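Local coordinates for putative cathepsin d (Ixodes ricinus, PDB 5N7Q), which probably cleaves internal peptide bonds of proteins as a cathepsin D-like aspartic endopeptidase, here with the inhibitor pepstatin A bound, at residues I22-P28 / D91-I95; S101-L105 / V137-F141; L232-P237 / V299-L305. All coordinates share one frame; numbering follows the deposited sequence. Where two conformers were deposited one is given.

Contact 1. Residues I22-P28 / D91-I95; sequences ISIGTPP and DVCRI
The guanidinium group of Arg94 reaches along strand 22-24 and meets the carbonyl oxygen of Gly25 end-on, with both terminal nitrogens on that one atom. NH1 lies 2.7 Å from Gly25 O and in the carbonyl plane. NH2, 2.9 Å from Gly25 O, stands about 40° out of the carbonyl plane. The oxygen itself lies in the guanidinium plane. NH1 has a second acceptor in Ser23 OG, 3.1 Å away and tilted somewhat from that plane. Ser23 OG stands between its own backbone N and carbonyl carbon (chi1 75°), which brings it alongside the aliphatic part of Arg94 as well, 3.3 Å from Arg94 CB. Pro28 CG covers one face of the guanidinium toward its rim. The backbones form an antiparallel ladder, as expected in the N-terminal lobe of the bilobal pepsin-like fold: Ser23 and Arg94 are a hydrogen-bonded pair, with Arg94 N 2.8 Å from Ser23 O, and Ile24 and Cys93 a non-hydrogen-bonded one. Gly25 N extends the ladder to Val92 O. On the face carrying Ile24 and Cys93 the contact is apolar. Cys93 SG, anti to its backbone N (chi1 177°), meets Ile24 CD1 at 3.9 Å, and strand 29-36 packs against the same isoleucine through Phe31. Beyond the ladder the Asp91 carboxylate comes close to Gly25 CA, OD2 at 3.3 Å. Its oxygens are hydrogen-bonded to Thr67, Ser65 and Tyr60, and Thr67 also bonds Thr26 OG1, tying this turn to the neighbouring loop.

Contact 2. Residues S101-L105 / V137-F141; sequences SGQPL and VVPVF
Gln103 NE2 donates to Val138 O across the contact at 2.9 Å, and to Pro104 O on its own strand at 3.0 Å. The two carbonyls thus share one amide nitrogen, and this pins the run leading into helix 140-146 against strand 103-112 in the N-terminal lobe of the pepsin-like fold. Val138 O receives the N-H nearly along the C=O axis, at a C=O...N angle of 162°; Pro104 O is approached in its carbonyl plane, on a lone pair. Both acceptors lie slightly out of the amide plane of Gln103. The side chain gets there by leaving the backbone with CG anti to N and then bending at chi2 (59°), which turns NE2 back toward the carbonyl oxygen of Pro104. The other end of the amide is held too, since Asn143 ND2, one turn into the helix, donates to Gln103 OE1. With both ends engaged, the rotation of this buried amide is fixed. Val140 crosses the glutamine at about a right angle, its CG2 resting 3.6 Å from Gln103 CD, and Leu42 of strand 42-45 touches both residues. Pro139 occupies the N-cap position, so Val140 begins the helix beside the amide. Beside this polar knot the ring of Pro104 fills the angle between two valines. Its CB edge runs antiparallel to the Val137 side chain, 3.8 Å from Val137 CB, while the other side of the ring is crossed by Val138, whose CG1 lies 3.5 Å from Pro104 CD.

Contact 3. Residues L232-P237 / V299-L305; sequences LITGPP and VSGFMGL
Ile233 and Phe302 run alongside each other on one face of a parallel strand pair in the C-terminal lobe of the pepsin-like fold, and Thr234 and Met303 do the same on the other. Ile233 CD1 meets the Phe302 ring obliquely, 3.8 Å from CE1. Across the pair, Thr234 CG2 packs 3.7 Å from Met303 CG. Met303 CG, set between the backbone N and carbonyl carbon (chi1 60°), and an extended chi2 put SD 3.9 Å from Leu232 CD1. Leu232, Met303 and Leu305 also pack on side chains of the bound inhibitor peptide, so these three side chains line part of the inhibitor-binding cleft. Four backbone bonds set the register: Gly301 O accepts from Ile233 N, Ile233 O from Met303 N, Met303 O from Gly235 N and Gly235 O from Leu305 N. Further out, Ser300 OG accepts from Phe302 N in an ST turn at 3.3 Å, while Asn244 bonds both Ser300 OG and Phe302 O, which probably steadies the turn at 300-302. At the far end a water joins the segments: it accepts from Thr234 OG1 at 2.7 Å and donates to Leu305 O at 2.9 Å.

Overall arrangement
Contacts 1 and 2 are neighbours in the N-terminal lobe, their centres 11 Å apart. Strands 82-95 and 103-112 run antiparallel, and the contacts meet where Asp91 O lies 2.8 Å from Gln103 N, a probable hydrogen bond, and where Ile95 CD1 packs 3.8 Å from Val140 CG1. Contact 3 lies on the opposite side of the chain's centre, its centre about 36 Å from that of contact 1 and about 32 Å from that of contact 2. The predicted catalytic pair falls between the lobes: side chain to side chain, Asp36 is about 12 Å from Ile22, 11 Å from Pro139 and 11 Å from Leu305, and Asp227 about 8 Å from Thr234. Contact 3 packs on the bound pepstatin.

Contact 1. Residues I22-P28 / D91-I95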
# COMPACT_ATOMS: atom_id res chain seq x y z
N ILE A 22 8.65 2.84 -13.32
CA ILE A 22 9.89 2.07 -13.24
C ILE A 22 10.27 1.71 -14.65
O ILE A 22 9.46 1.81 -15.54
CB ILE A 22 9.81 0.79 -12.35
CG1 ILE A 22 8.88 -0.29 -12.93
CG2 ILE A 22 9.41 1.16 -10.92
CD1 ILE A 22 8.93 -1.64 -12.22
N SER A 23 11.51 1.27 -14.82
CA SER A 23 11.86 0.59 -16.06
C SER A 23 12.54 -0.72 -15.79
O SER A 23 13.12 -0.94 -14.71
CB SER A 23 12.73 1.46 -16.98
OG SER A 23 14.07 1.57 -16.54
N ILE A 24 12.44 -1.60 -16.79
CA ILE A 24 13.07 -2.91 -16.77
C ILE A 24 13.86 -3.06 -18.06
O ILE A 24 13.37 -2.72 -19.13
CB ILE A 24 12.03 -4.04 -16.69
CG1 ILE A 24 11.03 -3.85 -15.52
CG2 ILE A 24 12.70 -5.41 -16.64
CD1 ILE A 24 11.56 -4.06 -14.11
N GLY A 25 15.06 -3.61 -17.96
CA GLY A 25 15.76 -4.14 -19.15
C GLY A 25 16.64 -3.11 -19.81
O GLY A 25 16.71 -1.94 -19.39
N THR A 26 17.33 -3.58 -20.84
CA THR A 26 18.35 -2.79 -21.55
C THR A 26 18.10 -2.97 -23.06
O THR A 26 18.26 -4.06 -23.56
CB THR A 26 19.76 -3.27 -21.20
OG1 THR A 26 19.90 -3.31 -19.76
CG2 THR A 26 20.80 -2.35 -21.78
N PRO A 27 17.67 -1.93 -23.78
CA PRO A 27 17.37 -0.61 -23.25
C PRO A 27 16.11 -0.61 -22.37
O PRO A 27 15.38 -1.60 -22.36
CB PRO A 27 17.12 0.23 -24.52
CG PRO A 27 16.70 -0.76 -25.54
CD PRO A 27 17.44 -2.02 -25.23
N PRO A 28 15.85 0.49 -21.66
CA PRO A 28 14.72 0.51 -20.71
C PRO A 28 13.36 0.31 -21.34
O PRO A 28 13.04 0.91 -22.39
CB PRO A 28 14.83 1.90 -20.07
CG PRO A 28 16.28 2.26 -20.21
CD PRO A 28 16.66 1.71 -21.55
N ASP A 91 16.07 -9.28 -14.61
CA ASP A 91 16.59 -8.21 -15.46
C ASP A 91 16.95 -7.03 -14.57
O ASP A 91 16.71 -7.05 -13.35
CB ASP A 91 15.55 -7.81 -16.54
CG ASP A 91 16.20 -7.35 -17.83
OD1 ASP A 91 17.33 -6.81 -17.76
OD2 ASP A 91 15.58 -7.47 -18.90
N VAL A 92 17.55 -6.02 -15.17
CA VAL A 92 17.80 -4.74 -14.52
C VAL A 92 16.48 -4.03 -14.25
O VAL A 92 15.63 -3.99 -15.12
CB VAL A 92 18.67 -3.84 -15.44
CG1 VAL A 92 18.80 -2.43 -14.87
CG2 VAL A 92 20.05 -4.46 -15.65
N CYS A 93 16.32 -3.46 -13.04
CA CYS A 93 15.14 -2.67 -12.64
C CYS A 93 15.62 -1.29 -12.21
O CYS A 93 16.57 -1.19 -11.42
CB CYS A 93 14.42 -3.34 -11.47
SG CYS A 93 12.99 -2.42 -10.82
N ARG A 94 15.03 -0.25 -12.78
CA ARG A 94 15.41 1.13 -12.47
C ARG A 94 14.28 1.87 -11.78
O ARG A 94 13.14 1.88 -12.24
CB ARG A 94 15.79 1.90 -13.73
CG ARG A 94 16.95 1.26 -14.46
CD ARG A 94 17.35 2.07 -15.68
NE ARG A 94 18.21 1.30 -16.55
CZ ARG A 94 17.81 0.29 -17.32
NH1 ARG A 94 16.52 -0.11 -17.36
NH2 ARG A 94 18.70 -0.31 -18.10
N ILE A 95 14.66 2.54 -10.69
CA ILE A 95 13.82 3.47 -9.95
C ILE A 95 14.60 4.78 -9.83
O ILE A 95 15.68 4.81 -9.23
CB ILE A 95 13.51 2.95 -8.54
CG1 ILE A 95 12.70 1.65 -8.61
CG2 ILE A 95 12.81 4.04 -7.72
CD1 ILE A 95 12.56 0.95 -7.27

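Contact 2. Residues S101-L105 / V137-F141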
# COMPACT_ATOMS: atom_id res chain seq x y z
N SER A 101 20.57 -4.17 -10.44
CA SER A 101 20.94 -5.33 -11.26
C SER A 101 20.32 -6.66 -10.79
O SER A 101 20.04 -6.88 -9.59
CB SER A 101 22.46 -5.48 -11.30
OG SER A 101 23.07 -4.35 -11.93
N GLY A 102 20.10 -7.56 -11.74
CA GLY A 102 19.72 -8.93 -11.41
C GLY A 102 18.46 -9.05 -10.58
O GLY A 102 18.42 -9.80 -9.60
N GLN A 103 17.42 -8.32 -10.98
CA GLN A 103 16.18 -8.25 -10.21
C GLN A 103 15.15 -9.27 -10.73
O GLN A 103 14.69 -9.17 -11.87
CB GLN A 103 15.58 -6.84 -10.25
CG GLN A 103 14.25 -6.71 -9.52
CD GLN A 103 14.37 -7.07 -8.05
OE1 GLN A 103 15.28 -6.59 -7.39
NE2 GLN A 103 13.50 -7.95 -7.56
N PRO A 104 14.79 -10.26 -9.89
CA PRO A 104 13.74 -11.14 -10.33
C PRO A 104 12.39 -10.43 -10.43
O PRO A 104 12.08 -9.60 -9.60
CB PRO A 104 13.67 -12.22 -9.25
CG PRO A 104 14.95 -12.15 -8.55
CD PRO A 104 15.37 -10.70 -8.63
N LEU A 105 11.66 -10.74 -11.48
CA LEU A 105 10.30 -10.25 -11.67
C LEU A 105 9.43 -11.37 -12.20
O LEU A 105 9.89 -12.28 -12.92
CB LEU A 105 10.25 -9.06 -12.64
CG LEU A 105 10.60 -9.27 -14.13
CD1 LEU A 105 9.84 -8.36 -15.08
CD2 LEU A 105 12.09 -9.12 -14.39
N VAL A 137 12.01 -15.16 -4.12
CA VAL A 137 12.79 -14.26 -4.96
C VAL A 137 13.05 -12.96 -4.22
O VAL A 137 12.17 -12.47 -3.48
CB VAL A 137 12.13 -14.00 -6.33
CG1 VAL A 137 12.22 -15.26 -7.20
CG2 VAL A 137 10.70 -13.55 -6.24
N VAL A 138 14.25 -12.43 -4.42
CA VAL A 138 14.70 -11.23 -3.69
C VAL A 138 13.86 -10.01 -4.05
O VAL A 138 13.75 -9.63 -5.23
CB VAL A 138 16.22 -10.95 -3.89
CG1 VAL A 138 16.59 -10.67 -5.33
CG2 VAL A 138 16.65 -9.79 -3.00
N PRO A 139 13.26 -9.34 -3.04
CA PRO A 139 12.52 -8.11 -3.36
C PRO A 139 13.42 -6.96 -3.78
O PRO A 139 14.61 -6.92 -3.48
CB PRO A 139 11.81 -7.77 -2.05
CG PRO A 139 11.76 -9.07 -1.30
CD PRO A 139 13.07 -9.72 -1.64
N VAL A 140 12.82 -6.02 -4.48
CA VAL A 140 13.53 -4.87 -5.01
C VAL A 140 14.32 -4.14 -3.94
O VAL A 140 15.52 -3.90 -4.11
CB VAL A 140 12.58 -3.91 -5.76
CG1 VAL A 140 13.33 -2.65 -6.17
CG2 VAL A 140 12.03 -4.58 -7.00
N PHE A 141 13.68 -3.84 -2.79
CA PHE A 141 14.39 -3.05 -1.79
C PHE A 141 15.52 -3.85 -1.20
O PHE A 141 16.59 -3.33 -0.91
CB PHE A 141 13.48 -2.55 -0.68
CG PHE A 141 14.12 -1.52 0.22
CD1 PHE A 141 14.50 -0.26 -0.29
CD2 PHE A 141 14.34 -1.76 1.57
CE1 PHE A 141 15.08 0.70 0.51
CE2 PHE A 141 14.90 -0.79 2.39
CZ PHE A 141 15.26 0.46 1.85

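Contact 3. Residues L232-P237 / V299-L305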
# COMPACT_ATOMS: atom_id res chain seq x y z
N LEU A 232 -8.11 1.61 2.11
CA LEU A 232 -8.84 2.00 3.31
C LEU A 232 -8.10 1.52 4.56
O LEU A 232 -6.89 1.25 4.52
CB LEU A 232 -10.29 1.47 3.24
CG LEU A 232 -11.07 1.87 2.00
CD1 LEU A 232 -12.51 1.36 2.14
CD2 LEU A 232 -11.04 3.37 1.72
N ILE A 233 -8.81 1.48 5.68
CA ILE A 233 -8.36 0.79 6.88
C ILE A 233 -9.22 -0.44 6.98
O ILE A 233 -10.46 -0.34 6.91
CB ILE A 233 -8.45 1.67 8.13
CG1 ILE A 233 -7.44 2.81 8.03
CG2 ILE A 233 -8.29 0.85 9.42
CD1 ILE A 233 -7.56 3.87 9.07
N THR A 234 -8.60 -1.59 7.16
CA THR A 234 -9.35 -2.84 7.40
C THR A 234 -9.17 -3.22 8.84
O THR A 234 -8.18 -2.86 9.47
CB THR A 234 -8.98 -4.01 6.49
OG1 THR A 234 -7.76 -4.62 6.94
CG2 THR A 234 -8.76 -3.55 5.03
N GLY A 235 -10.15 -3.93 9.36
CA GLY A 235 -10.06 -4.49 10.70
C GLY A 235 -10.86 -5.75 10.89
O GLY A 235 -11.60 -6.16 10.00
N PRO A 236 -10.72 -6.37 12.07
CA PRO A 236 -11.55 -7.51 12.42
C PRO A 236 -13.03 -7.16 12.19
O PRO A 236 -13.47 -6.13 12.70
CB PRO A 236 -11.25 -7.71 13.92
CG PRO A 236 -9.88 -7.16 14.10
CD PRO A 236 -9.85 -5.96 13.20
N PRO A 237 -13.77 -7.99 11.45
CA PRO A 237 -15.16 -7.62 11.10
C PRO A 237 -16.06 -7.24 12.27
O PRO A 237 -16.81 -6.28 12.18
CB PRO A 237 -15.68 -8.86 10.38
CG PRO A 237 -14.48 -9.43 9.74
CD PRO A 237 -13.32 -9.15 10.67
N VAL A 299 -18.13 6.54 1.13
CA VAL A 299 -17.75 5.23 1.65
C VAL A 299 -17.00 5.42 2.97
O VAL A 299 -16.10 6.24 3.10
CB VAL A 299 -16.89 4.50 0.61
CG1 VAL A 299 -16.21 3.26 1.19
CG2 VAL A 299 -17.75 4.14 -0.59
N SER A 300 -17.39 4.64 3.97
CA SER A 300 -16.65 4.60 5.21
C SER A 300 -15.28 3.98 4.97
O SER A 300 -15.19 2.89 4.41
CB SER A 300 -17.39 3.75 6.22
OG SER A 300 -16.55 3.55 7.36
N GLY A 301 -14.26 4.65 5.44
CA GLY A 301 -12.90 4.15 5.30
C GLY A 301 -12.51 3.05 6.26
O GLY A 301 -11.33 2.73 6.36
N PHE A 302 -13.47 2.48 6.97
CA PHE A 302 -13.24 1.32 7.83
C PHE A 302 -14.02 0.15 7.31
O PHE A 302 -15.26 0.18 7.32
CB PHE A 302 -13.57 1.61 9.30
CG PHE A 302 -12.95 2.87 9.79
CD1 PHE A 302 -11.64 2.89 10.18
CD2 PHE A 302 -13.68 4.05 9.81
CE1 PHE A 302 -11.06 4.07 10.59
CE2 PHE A 302 -13.11 5.23 10.22
CZ PHE A 302 -11.78 5.24 10.61
N MET A 303 -13.33 -0.88 6.82
CA MET A 303 -13.93 -2.06 6.24
C MET A 303 -13.47 -3.33 6.95
O MET A 303 -12.35 -3.43 7.44
CB MET A 303 -13.65 -2.11 4.74
CG MET A 303 -12.18 -2.16 4.38
SD MET A 303 -11.88 -2.47 2.63
CE MET A 303 -12.04 -4.23 2.49
N GLY A 304 -14.31 -4.35 6.97
CA GLY A 304 -13.98 -5.60 7.64
C GLY A 304 -13.17 -6.54 6.76
O GLY A 304 -13.44 -6.66 5.56
N LEU A 305 -12.15 -7.16 7.35
CA LEU A 305 -11.35 -8.17 6.65
C LEU A 305 -10.78 -9.15 7.68
O LEU A 305 -10.03 -8.78 8.56
CB LEU A 305 -10.22 -7.53 5.82
CG LEU A 305 -9.35 -8.54 5.05
CD1 LEU A 305 -10.14 -9.42 4.09
CD2 LEU A 305 -8.23 -7.84 4.29
O HOH W 1 -8.16 -6.61 8.70